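Local coordinates for subtilisin-like protein (Prochloron didemni, PDB 3ZXY) that probably acts as a subtilisin-like serine endopeptidase, here as the protease domain of PatA, a longer protein linked to patellamide processing, at residues I14-V19 with N110-E115; L140-G145 with H153-L158; P191-L196 with R206-A211. The protein carries 1 engineered substitution. All coordinates share one frame; numbering follows the deposited sequence.

Interaction 1: residues I14-V19 with N110-E115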
ATOM      1  N   ILE A  14      -1.909   5.959  -4.950  1.00 20.14           N
ATOM      2  CA  ILE A  14      -2.484   5.941  -3.615  1.00 23.61           C
ATOM      3  C   ILE A  14      -3.983   6.134  -3.814  1.00 25.46           C
ATOM      4  O   ILE A  14      -4.418   7.196  -4.241  1.00 26.00           O
ATOM      5  CB  ILE A  14      -1.956   7.106  -2.746  1.00 26.16           C
ATOM      6  CG1 ILE A  14      -0.427   7.101  -2.688  1.00 24.88           C
ATOM      7  CG2 ILE A  14      -2.584   7.063  -1.346  1.00 30.38           C
ATOM      8  CD1 ILE A  14       0.167   5.875  -2.039  1.00 24.71           C
ATOM      9  N   LEU A  15      -4.770   5.105  -3.491  1.00 13.43           N
ATOM     10  CA  LEU A  15      -6.218   5.170  -3.564  1.00 14.41           C
ATOM     11  C   LEU A  15      -6.693   5.287  -2.133  1.00 14.24           C
ATOM     12  O   LEU A  15      -6.786   4.297  -1.406  1.00 14.57           O
ATOM     13  CB  LEU A  15      -6.787   3.914  -4.226  1.00 15.45           C
ATOM     14  CG  LEU A  15      -6.791   3.922  -5.759  1.00 16.84           C
ATOM     15  CD1 LEU A  15      -5.423   4.176  -6.382  1.00 17.21           C
ATOM     16  CD2 LEU A  15      -7.374   2.600  -6.242  1.00 17.70           C
ATOM     17  N   ASP A  16      -6.961   6.504  -1.711  1.00 14.67           N
ATOM     18  CA  ASP A  16      -7.235   6.763  -0.315  1.00 14.64           C
ATOM     19  C   ASP A  16      -8.108   8.009  -0.221  1.00 15.17           C
ATOM     20  O   ASP A  16      -8.860   8.327  -1.141  1.00 15.68           O
ATOM     21  CB  ASP A  16      -5.909   6.904   0.467  1.00 14.74           C
ATOM     22  CG  ASP A  16      -6.033   6.439   1.905  1.00 15.48           C
ATOM     23  OD1 ASP A  16      -6.673   7.148   2.697  1.00 16.84           O
ATOM     24  OD2 ASP A  16      -5.510   5.352   2.247  1.00 16.10           O
ATOM     25  N   GLY A  17      -8.017   8.704   0.893  1.00 15.10           N
ATOM     26  CA  GLY A  17      -8.653  10.005   0.990  1.00 15.46           C
ATOM     27  C   GLY A  17      -7.846  11.077   0.300  1.00 15.77           C
ATOM     28  O   GLY A  17      -6.773  10.822  -0.259  1.00 15.46           O
ATOM     29  N   PRO A  18      -8.357  12.308   0.335  1.00 16.29           N
ATOM     30  CA  PRO A  18      -7.597  13.430  -0.176  1.00 17.28           C
ATOM     31  C   PRO A  18      -6.230  13.543   0.482  1.00 16.97           C
ATOM     32  O   PRO A  18      -6.073  13.220   1.670  1.00 17.18           O
ATOM     33  CB  PRO A  18      -8.473  14.633   0.175  1.00 18.07           C
ATOM     34  CG  PRO A  18      -9.839  14.081   0.288  1.00 17.82           C
ATOM     35  CD  PRO A  18      -9.680  12.712   0.847  1.00 16.79           C
ATOM     36  N   VAL A  19      -5.248  13.985  -0.293  1.00 17.46           N
ATOM     37  CA  VAL A  19      -3.894  14.187   0.217  1.00 17.36           C
ATOM     38  C   VAL A  19      -3.571  15.675   0.217  1.00 18.50           C
ATOM     39  O   VAL A  19      -3.715  16.352  -0.805  1.00 19.64           O
ATOM     40  CB  VAL A  19      -2.874  13.421  -0.644  1.00 17.04           C
ATOM     41  CG1 VAL A  19      -1.436  13.725  -0.219  1.00 17.49           C
ATOM     42  CG2 VAL A  19      -3.156  11.924  -0.557  1.00 16.36           C
ATOM     43  N   ASN A 110      -1.755   1.162  -4.002  1.00 11.60           N
ATOM     44  CA  ASN A 110      -1.905   1.021  -2.543  1.00 11.18           C
ATOM     45  C   ASN A 110      -3.354   1.271  -2.172  1.00 11.65           C
ATOM     46  O   ASN A 110      -3.884   2.347  -2.443  1.00 12.08           O
ATOM     47  CB  ASN A 110      -1.005   2.045  -1.840  1.00 11.40           C
ATOM     48  CG  ASN A 110      -1.011   1.917  -0.323  1.00 11.11           C
ATOM     49  OD1 ASN A 110      -0.102   1.315   0.250  1.00 11.21           O
ATOM     50  ND2 ASN A 110      -2.049   2.449   0.344  1.00 11.34           N
ATOM     51  N   ILE A 111      -3.989   0.284  -1.548  1.00 11.66           N
ATOM     52  CA  ILE A 111      -5.364   0.461  -1.035  1.00 12.27           C
ATOM     53  C   ILE A 111      -5.369   0.129   0.458  1.00 12.02           C
ATOM     54  O   ILE A 111      -5.491  -1.029   0.865  1.00 11.82           O
ATOM     55  CB  ILE A 111      -6.372  -0.418  -1.783  1.00 13.28           C
ATOM     56  CG1 ILE A 111      -6.323  -0.136  -3.286  1.00 14.97           C
ATOM     57  CG2 ILE A 111      -7.782  -0.202  -1.233  1.00 14.05           C
ATOM     58  CD1 ILE A 111      -7.329  -0.923  -4.102  1.00 16.33           C
ATOM     59  N   SER A 112      -5.237   1.170   1.260  1.00 12.12           N
ATOM     60  CA  SER A 112      -5.257   1.051   2.712  1.00 12.58           C
ATOM     61  C   SER A 112      -6.693   1.080   3.182  1.00 13.78           C
ATOM     62  O   SER A 112      -7.105   1.980   3.924  1.00 16.78           O
ATOM     63  CB  SER A 112      -4.487   2.190   3.354  1.00 12.73           C
ATOM     64  OG  SER A 112      -3.089   2.032   3.134  1.00 12.51           O
ATOM     65  N   GLY A 113      -7.476   0.128   2.715  1.00 13.72           N
ATOM     66  CA  GLY A 113      -8.882   0.045   3.073  1.00 14.22           C
ATOM     67  C   GLY A 113      -9.472  -1.220   2.515  1.00 13.93           C
ATOM     68  O   GLY A 113      -8.785  -1.989   1.854  1.00 13.02           O
ATOM     69  N   GLY A 114     -10.758  -1.418   2.758  1.00 14.06           N
ATOM     70  CA  GLY A 114     -11.440  -2.618   2.303  1.00 13.96           C
ATOM     71  C   GLY A 114     -12.728  -2.809   3.060  1.00 14.86           C
ATOM     72  O   GLY A 114     -13.172  -1.914   3.786  1.00 15.44           O
ATOM     73  N   GLU A 115     -13.337  -3.971   2.862  1.00 14.96           N
ATOM     74  CA  GLU A 115     -14.606  -4.315   3.474  1.00 16.28           C
ATOM     75  C   GLU A 115     -14.503  -5.737   3.996  1.00 14.92           C
ATOM     76  O   GLU A 115     -13.980  -6.613   3.314  1.00 13.59           O
ATOM     77  CB  GLU A 115     -15.741  -4.228   2.435  1.00 18.92           C
ATOM     78  CG  GLU A 115     -17.113  -4.598   2.967  1.00 22.10           C
ATOM     79  CD  GLU A 115     -18.264  -4.077   2.124  1.00 24.84           C
ATOM     80  OE1 GLU A 115     -18.061  -3.764   0.930  1.00 25.97           O
ATOM     81  OE2 GLU A 115     -19.387  -3.971   2.676  1.00 29.67           O
TER
HETATM   82  O   HOH W   1      -4.672   3.733   0.256  1.00 14.21           O

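Interaction 2: residues L140-G145 with H153-L158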
ATOM      1  N   LEU A 140      -1.545  -4.801  -6.696  1.00 12.83           N
ATOM      2  CA  LEU A 140      -2.413  -4.199  -5.698  1.00 13.00           C
ATOM      3  C   LEU A 140      -1.902  -4.642  -4.325  1.00 11.69           C
ATOM      4  O   LEU A 140      -1.726  -5.837  -4.095  1.00 11.44           O
ATOM      5  CB  LEU A 140      -3.860  -4.665  -5.927  1.00 15.19           C
ATOM      6  CG  LEU A 140      -4.974  -3.754  -5.410  1.00 18.17           C
ATOM      7  CD1 LEU A 140      -6.333  -4.122  -6.004  1.00 20.38           C
ATOM      8  CD2 LEU A 140      -4.996  -3.805  -3.903  1.00 19.34           C
ATOM      9  N   VAL A 141      -1.643  -3.673  -3.448  1.00 10.73           N
ATOM     10  CA  VAL A 141      -1.174  -3.925  -2.083  1.00 10.09           C
ATOM     11  C   VAL A 141      -2.300  -3.384  -1.192  1.00  9.85           C
ATOM     12  O   VAL A 141      -2.644  -2.195  -1.284  1.00 10.09           O
ATOM     13  CB  VAL A 141       0.154  -3.204  -1.775  1.00 10.06           C
ATOM     14  CG1 VAL A 141       0.629  -3.558  -0.375  1.00 10.55           C
ATOM     15  CG2 VAL A 141       1.233  -3.575  -2.804  1.00 10.29           C
ATOM     16  N   ALA A 142      -2.877  -4.238  -0.336  1.00  9.50           N
ATOM     17  CA  ALA A 142      -4.116  -3.884   0.371  1.00  9.44           C
ATOM     18  C   ALA A 142      -4.101  -4.270   1.835  1.00  9.21           C
ATOM     19  O   ALA A 142      -3.575  -5.322   2.202  1.00  9.21           O
ATOM     20  CB  ALA A 142      -5.335  -4.512  -0.324  1.00 10.34           C
ATOM     21  N   ALA A 143      -4.746  -3.445   2.656  1.00  8.95           N
ATOM     22  CA  ALA A 143      -4.796  -3.665   4.099  1.00  8.64           C
ATOM     23  C   ALA A 143      -5.630  -4.888   4.477  1.00  8.87           C
ATOM     24  O   ALA A 143      -6.757  -5.050   4.005  1.00  9.80           O
ATOM     25  CB  ALA A 143      -5.371  -2.430   4.794  1.00  9.00           C
ATOM     26  N   ALA A 144      -5.074  -5.726   5.359  1.00  8.78           N
ATOM     27  CA  ALA A 144      -5.755  -6.934   5.834  1.00  8.85           C
ATOM     28  C   ALA A 144      -7.001  -6.640   6.660  1.00  9.13           C
ATOM     29  O   ALA A 144      -7.900  -7.485   6.745  1.00  9.11           O
ATOM     30  CB  ALA A 144      -4.786  -7.783   6.670  1.00  9.42           C
ATOM     31  N   GLY A 145      -7.038  -5.467   7.296  1.00  8.78           N
ATOM     32  CA  GLY A 145      -8.084  -5.120   8.253  1.00  9.04           C
ATOM     33  C   GLY A 145      -7.667  -5.376   9.684  1.00  9.00           C
ATOM     34  O   GLY A 145      -6.838  -6.248   9.952  1.00  8.92           O
ATOM     35  N   HIS A 153     -10.792  -9.266   4.450  1.00 10.73           N
ATOM     36  CA  HIS A 153     -11.300  -8.081   3.766  1.00 10.82           C
ATOM     37  C   HIS A 153     -11.014  -8.238   2.284  1.00 11.05           C
ATOM     38  O   HIS A 153     -10.056  -8.905   1.889  1.00 11.06           O
ATOM     39  CB  HIS A 153     -10.596  -6.806   4.239  1.00 10.61           C
ATOM     40  CG  HIS A 153     -11.081  -6.271   5.564  1.00 10.91           C
ATOM     41  ND1 HIS A 153     -11.027  -4.954   5.870  1.00 11.34           N
ATOM     42  CD2 HIS A 153     -11.616  -6.911   6.663  1.00 11.52           C
ATOM     43  CE1 HIS A 153     -11.488  -4.771   7.118  1.00 11.44           C
ATOM     44  NE2 HIS A 153     -11.891  -5.953   7.595  1.00 11.58           N
ATOM     45  N   VAL A 154     -11.853  -7.604   1.480  1.00 11.37           N
ATOM     46  CA  VAL A 154     -11.581  -7.357   0.076  1.00 11.53           C
ATOM     47  C   VAL A 154     -11.279  -5.870  -0.090  1.00 11.52           C
ATOM     48  O   VAL A 154     -11.896  -5.015   0.568  1.00 11.94           O
ATOM     49  CB  VAL A 154     -12.745  -7.831  -0.826  1.00 12.50           C
ATOM     50  CG1 VAL A 154     -12.901  -9.344  -0.723  1.00 13.18           C
ATOM     51  CG2 VAL A 154     -14.066  -7.122  -0.509  1.00 13.20           C
ATOM     52  N   PRO A 155     -10.337  -5.534  -0.974  1.00 11.16           N
ATOM     53  CA  PRO A 155      -9.655  -6.394  -1.951  1.00 11.09           C
ATOM     54  C   PRO A 155      -8.474  -7.230  -1.473  1.00 10.36           C
ATOM     55  O   PRO A 155      -7.923  -7.991  -2.271  1.00 10.68           O
ATOM     56  CB  PRO A 155      -9.189  -5.388  -3.000  1.00 11.46           C
ATOM     57  CG  PRO A 155      -8.935  -4.150  -2.242  1.00 11.18           C
ATOM     58  CD  PRO A 155     -10.031  -4.109  -1.215  1.00 11.33           C
ATOM     59  N   ALA A 156      -8.067  -7.103  -0.222  1.00  9.79           N
ATOM     60  CA  ALA A 156      -6.897  -7.841   0.266  1.00  9.62           C
ATOM     61  C   ALA A 156      -6.920  -9.341  -0.045  1.00  9.99           C
ATOM     62  O   ALA A 156      -5.857  -9.915  -0.300  1.00 10.38           O
ATOM     63  CB  ALA A 156      -6.723  -7.627   1.756  1.00  9.30           C
ATOM     64  N   ALA A 157      -8.090  -9.979   0.002  1.00 10.51           N
ATOM     65  CA  ALA A 157      -8.228 -11.417  -0.213  1.00 11.19           C
ATOM     66  C   ALA A 157      -8.333 -11.863  -1.682  1.00 12.04           C
ATOM     67  O   ALA A 157      -8.445 -13.066  -1.977  1.00 13.26           O
ATOM     68  CB  ALA A 157      -9.443 -11.949   0.568  1.00 11.90           C
ATOM     69  N   LEU A 158      -8.310 -10.912  -2.615  1.00 12.05           N
ATOM     70  CA  LEU A 158      -8.624 -11.231  -4.003  1.00 13.15           C
ATOM     71  C   LEU A 158      -7.393 -11.714  -4.768  1.00 13.48           C
ATOM     72  O   LEU A 158      -6.273 -11.533  -4.318  1.00 12.51           O
ATOM     73  CB  LEU A 158      -9.286 -10.031  -4.680  1.00 13.68           C
ATOM     74  CG  LEU A 158     -10.669  -9.672  -4.117  1.00 14.13           C
ATOM     75  CD1 LEU A 158     -11.244  -8.478  -4.876  1.00 14.86           C
ATOM     76  CD2 LEU A 158     -11.634 -10.839  -4.176  1.00 15.57           C
TER
HETATM   77  O   HOH W   2      -8.480  -4.830   1.713  1.00 10.65           O
HETATM   78  O   HOH W   3      -8.975  -3.219   4.974  1.00 13.71           O

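Interaction 3: residues P191-L196 with R206-A211. Engineered in segment 206-211: Ala-211 (natural residue Ser).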
ATOM      1  N   PRO A 191       5.402  -3.329   9.714  1.00 12.27           N
ATOM      2  CA  PRO A 191       5.231  -2.530  10.916  1.00 13.20           C
ATOM      3  C   PRO A 191       3.936  -1.743  10.864  1.00 13.06           C
ATOM      4  O   PRO A 191       3.660  -1.088   9.857  1.00 12.90           O
ATOM      5  CB  PRO A 191       6.446  -1.592  10.885  1.00 13.76           C
ATOM      6  CG  PRO A 191       7.458  -2.354  10.135  1.00 13.50           C
ATOM      7  CD  PRO A 191       6.706  -3.098   9.072  1.00 12.57           C
ATOM      8  N   GLY A 192       3.139  -1.843  11.917  1.00 13.74           N
ATOM      9  CA  GLY A 192       1.835  -1.178  11.947  1.00 14.03           C
ATOM     10  C   GLY A 192       1.498  -0.471  13.243  1.00 15.12           C
ATOM     11  O   GLY A 192       0.348  -0.115  13.450  1.00 15.02           O
ATOM     12  N   GLU A 193       2.483  -0.267  14.118  1.00 16.77           N
ATOM     13  CA  GLU A 193       2.271   0.394  15.385  1.00 19.06           C
ATOM     14  C   GLU A 193       3.001   1.738  15.413  1.00 18.82           C
ATOM     15  O   GLU A 193       4.206   1.788  15.191  1.00 18.84           O
ATOM     16  CB  GLU A 193       2.779  -0.504  16.517  1.00 21.82           C
ATOM     17  CG  GLU A 193       2.250  -0.167  17.886  1.00 25.45           C
ATOM     18  CD  GLU A 193       2.178  -1.405  18.765  1.00 28.30           C
ATOM     19  OE1 GLU A 193       3.249  -1.895  19.154  1.00 31.63           O
ATOM     20  OE2 GLU A 193       1.049  -1.878  19.059  1.00 31.17           O
ATOM     21  N   ASP A 194       2.253   2.806  15.686  1.00 19.02           N
ATOM     22  CA  ASP A 194       2.819   4.145  15.872  1.00 20.21           C
ATOM     23  C   ASP A 194       3.687   4.574  14.688  1.00 18.51           C
ATOM     24  O   ASP A 194       4.834   5.030  14.842  1.00 18.88           O
ATOM     25  CB  ASP A 194       3.583   4.204  17.192  1.00 22.56           C
ATOM     26  CG  ASP A 194       2.688   3.959  18.394  1.00 25.20           C
ATOM     27  OD1 ASP A 194       1.518   4.404  18.366  1.00 26.76           O
ATOM     28  OD2 ASP A 194       3.160   3.343  19.379  1.00 28.37           O
ATOM     29  N   ILE A 195       3.117   4.452  13.495  1.00 16.51           N
ATOM     30  CA  ILE A 195       3.791   4.824  12.263  1.00 15.83           C
ATOM     31  C   ILE A 195       3.653   6.332  12.007  1.00 16.21           C
ATOM     32  O   ILE A 195       2.533   6.874  12.004  1.00 16.05           O
ATOM     33  CB  ILE A 195       3.222   4.041  11.051  1.00 14.86           C
ATOM     34  CG1 ILE A 195       3.223   2.526  11.299  1.00 14.87           C
ATOM     35  CG2 ILE A 195       3.978   4.393   9.777  1.00 14.48           C
ATOM     36  CD1 ILE A 195       4.564   1.975  11.735  1.00 15.65           C
ATOM     37  N   LEU A 196       4.794   6.999  11.816  1.00 16.46           N
ATOM     38  CA  LEU A 196       4.833   8.459  11.612  1.00 17.14           C
ATOM     39  C   LEU A 196       4.261   8.829  10.246  1.00 16.54           C
ATOM     40  O   LEU A 196       4.550   8.189   9.237  1.00 16.60           O
ATOM     41  CB  LEU A 196       6.277   8.953  11.710  1.00 17.93           C
ATOM     42  CG  LEU A 196       6.496  10.468  11.650  1.00 19.11           C
ATOM     43  CD1 LEU A 196       5.860  11.190  12.831  1.00 20.08           C
ATOM     44  CD2 LEU A 196       7.989  10.738  11.574  1.00 19.88           C
ATOM     45  N   ARG A 206       1.571   9.852  14.882  1.00 21.07           N
ATOM     46  CA  ARG A 206       1.834   8.407  14.797  1.00 20.11           C
ATOM     47  C   ARG A 206       0.549   7.613  14.961  1.00 19.10           C
ATOM     48  O   ARG A 206      -0.171   7.762  15.964  1.00 19.82           O
ATOM     49  CB  ARG A 206       2.849   7.979  15.851  1.00 21.44           C
ATOM     50  CG  ARG A 206       4.227   8.544  15.550  1.00 22.60           C
ATOM     51  CD  ARG A 206       5.302   8.058  16.508  1.00 24.12           C
ATOM     52  NE  ARG A 206       6.627   8.538  16.105  1.00 25.01           N
ATOM     53  CZ  ARG A 206       7.444   7.935  15.238  1.00 24.72           C
ATOM     54  NH1 ARG A 206       7.132   6.780  14.646  1.00 23.37           N
ATOM     55  NH2 ARG A 206       8.615   8.504  14.959  1.00 25.89           N
ATOM     56  N   LEU A 207       0.273   6.784  13.955  1.00 17.60           N
ATOM     57  CA  LEU A 207      -0.985   6.035  13.887  1.00 17.11           C
ATOM     58  C   LEU A 207      -0.704   4.541  13.787  1.00 16.22           C
ATOM     59  O   LEU A 207       0.363   4.128  13.325  1.00 15.85           O
ATOM     60  CB  LEU A 207      -1.813   6.483  12.677  1.00 16.90           C
ATOM     61  CG  LEU A 207      -2.270   7.958  12.691  1.00 17.87           C
ATOM     62  CD1 LEU A 207      -3.032   8.305  11.420  1.00 17.81           C
ATOM     63  CD2 LEU A 207      -3.111   8.273  13.913  1.00 19.09           C
ATOM     64  N   SER A 208      -1.679   3.741  14.203  1.00 16.49           N
ATOM     65  CA  SER A 208      -1.532   2.295  14.180  1.00 15.49           C
ATOM     66  C   SER A 208      -2.648   1.661  13.384  1.00 14.53           C
ATOM     67  O   SER A 208      -3.783   2.163  13.356  1.00 15.68           O
ATOM     68  CB  SER A 208      -1.521   1.718  15.588  1.00 16.70           C
ATOM     69  OG  SER A 208      -0.524   2.345  16.405  1.00 17.82           O
ATOM     70  N   GLY A 209      -2.311   0.561  12.725  1.00 13.30           N
ATOM     71  CA  GLY A 209      -3.306  -0.198  11.981  1.00 12.66           C
ATOM     72  C   GLY A 209      -2.752  -0.765  10.702  1.00 11.55           C
ATOM     73  O   GLY A 209      -1.691  -0.361  10.218  1.00 11.14           O
ATOM     74  N   THR A 210      -3.489  -1.705  10.115  1.00 11.04           N
ATOM     75  CA  THR A 210      -3.068  -2.280   8.849  1.00 10.17           C
ATOM     76  C   THR A 210      -3.035  -1.252   7.718  1.00  9.99           C
ATOM     77  O   THR A 210      -2.287  -1.433   6.765  1.00  9.84           O
ATOM     78  CB  THR A 210      -3.913  -3.509   8.433  1.00 10.04           C
ATOM     79  OG1 THR A 210      -5.282  -3.145   8.218  1.00 10.42           O
ATOM     80  CG2 THR A 210      -3.834  -4.615   9.493  1.00 10.58           C
ATOM     81  N   ALA A 211      -3.828  -0.176   7.831  1.00 10.77           N
ATOM     82  CA  ALA A 211      -3.784   0.898   6.832  1.00 11.06           C
ATOM     83  C   ALA A 211      -2.429   1.571   6.719  1.00 11.00           C
ATOM     84  O   ALA A 211      -2.127   2.170   5.689  1.00 11.34           O
ATOM     85  CB  ALA A 211      -4.829   1.957   7.138  1.00 11.65           C
TER
HETATM   86  O   HOH W   4      -1.262   4.772  17.642  1.00 45.38           O

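Interaction 1: residues I14-V19 with N110-E115
Leu-15 and Asn-110 join two neighbouring parallel strands at their C-terminal ends. The close part of the contact is this strand pair. The Leu-15 N-H points almost straight at Asn-110 O, 3.1 Å away. Apolar packing flanks it on both faces. On one, Leu-15 CD2 rests 4.1 Å from Ile-111 CD1, and the two side chains run at a slant to each other. On the other, Ile-14 and Asn-110 lie side by side, with Ile-14 CD1 against Asn-110 CB. Asn-110 CG is anti to the backbone N (chi1 -176°). This sends the amide forward along the strand, where ND2 donates to Ser-112 OG at 3.0 Å. Asn-110 OD1 bonds Ser-218 OG, and Ser-112 OG also bonds Ala-211 O.

Further on the contact is looser. A single water bridges the parted backbones. Leu-15 O and Asp-16 OD2, each 2.7 Å from its oxygen, are among the acceptors that share its protons; it accepts from Asn-110 ND2 and Ser-112 N. Direct contact here is slight: Asp-16 OD2 stands 3.5 Å from Ser-112 CB. Asp-16 OD1 takes the Gly-17 N-H and also bonds His-51, its predicted charge-relay partner, as in other subtilases.

Helix 91-103 covers Leu-15 and Ile-111. Helix 47-60 packs on Ile-14, Asp-16 and Asn-110 across the sheet, and helix 210-230 on Asn-110 and Ser-112. Strand 75-80 flanks Ile-14 on the side away from Asn-110.

Interaction 2: residues L140-G145 with H153-L158
Ala-143 O is held by two waters, and each leads to the other segment. One donates to this oxygen and accepts the Ala-156 N-H. The second also donates to it and lies 2.8 Å from His-153 ND1. Ala-156 CB approaches the same carbonyl directly, 3.4 Å from Ala-143 O. Both polar links run through water.

The His-153 ring lies against the turn at Ala-144 and Gly-145. His-153 CG is anti to its own carbonyl carbon (chi1 -79°), which lays the ring against these two residues. They cover one ring face. Gly-145 CA makes a CH-pi contact, 3.8 Å from the centroid of the His-153 ring and 18° off its normal. Ala-144 O sits over the same face, offset toward the rim, 3.6 Å from His-153 CG. At the far end of the ring, NE2 bonds Asn-147, which, with the water at ND1, helps set the ring's rotation.

Strand 139-143 belongs to the central parallel sheet of the subtilase fold. Strand 152-154 lies outside that sheet and pairs with strand 115-117. A cis peptide bond before Pro-155 and a type I turn from Pro-155 to Leu-158 bring the chain back against the sheet strand.

The apolar end joins Ala-142 and Leu-140 to Pro-155 and Ala-156. Ala-142 CB points into the turn, 3.7 Å from Ala-156 CA, and Pro-155 CG lies 4.1 Å from Ala-142 CB. Leu-140 CD2 reaches the same proline carbon more loosely. Ile-111 of the next strand touches both Leu-140 and Pro-155, and Leu-94 of helix 91-103 also packs on the proline.

Interaction 3: residues P191-L196 with R206-A211
Ile-195 and Leu-207 exchange backbone hydrogen bonds as an antiparallel hydrogen-bonded pair in the hairpin of strands 195-198 and 204-207. Ile-195 N donates to Leu-207 O at 2.8 Å. Leu-207 N returns a bond to Ile-195 O at 3.0 Å. A G1 beta bulge sets two residues, Asp-194 and Ile-195, against Leu-207. Asp-194 is in the left-handed region (phi 54°), as expected of the first residue of a G1 bulge. Past the bulge, Gly-209 N donates to Gly-192 O at 2.8 Å.

Two side chains bond to the backbone opposite. Ser-208 OG accepts the Asp-194 N-H at 2.9 Å, along a nearly straight line. A water bridges the same hydroxyl to Asp-194 OD1. Arg-206 runs extended from CG to NE, and its guanidinium is turned at the end (chi4 -87°), bringing NH1 to Asp-194 O. That bond is 2.9 Å from Arg-206 NH1 to Asp-194 O, with the oxygen in the guanidinium plane.

The packing is mostly by the arginine. Leu-196 CB lies over one guanidinium face, 3.8 Å from Arg-206 NH1, and Leu-196 CD1 touches Arg-206 CG. On the other face of the hairpin, Ile-195 and Leu-207 both pack on Phe-212 of helix 210-230.

Gly-209 is the N-cap of that helix, and engineered Ala-211 holds the predicted charge-relay serine position in its first turn. Arg-206 grips a main-chain oxygen and not the Asp-194 carboxylate, whose OD1 is 7.0 Å from Arg-206 NE. The contact therefore depends on directed bonds to backbone atoms, and any charge attraction between these two side chains is probably secondary.

The three contacts follow one another along the chain, all within the subtilase domain. Interactions 1 and 2 have centres about 11 Å apart and share the parallel sheet, where strands 108-111 and 139-143 are neighbours. Ile-111 N probably bonds Val-141 O, and Glu-115 N probably bonds Val-154 O. Interaction 3 starts at the end of edge strand 187-191 and lies mainly in a separate hairpin, its centre about 15 Å from that of interaction 1 and 17 Å from that of interaction 2. It leads into helix 210-230, where Ala-211 O reaches Ser-112 OG and Thr-210 OG1 reaches Gly-145 N. The end of strand 11-16, with Asp-16, and the loop at Ser-112 thus meet the helix start at the predicted active site, whose serine is replaced here.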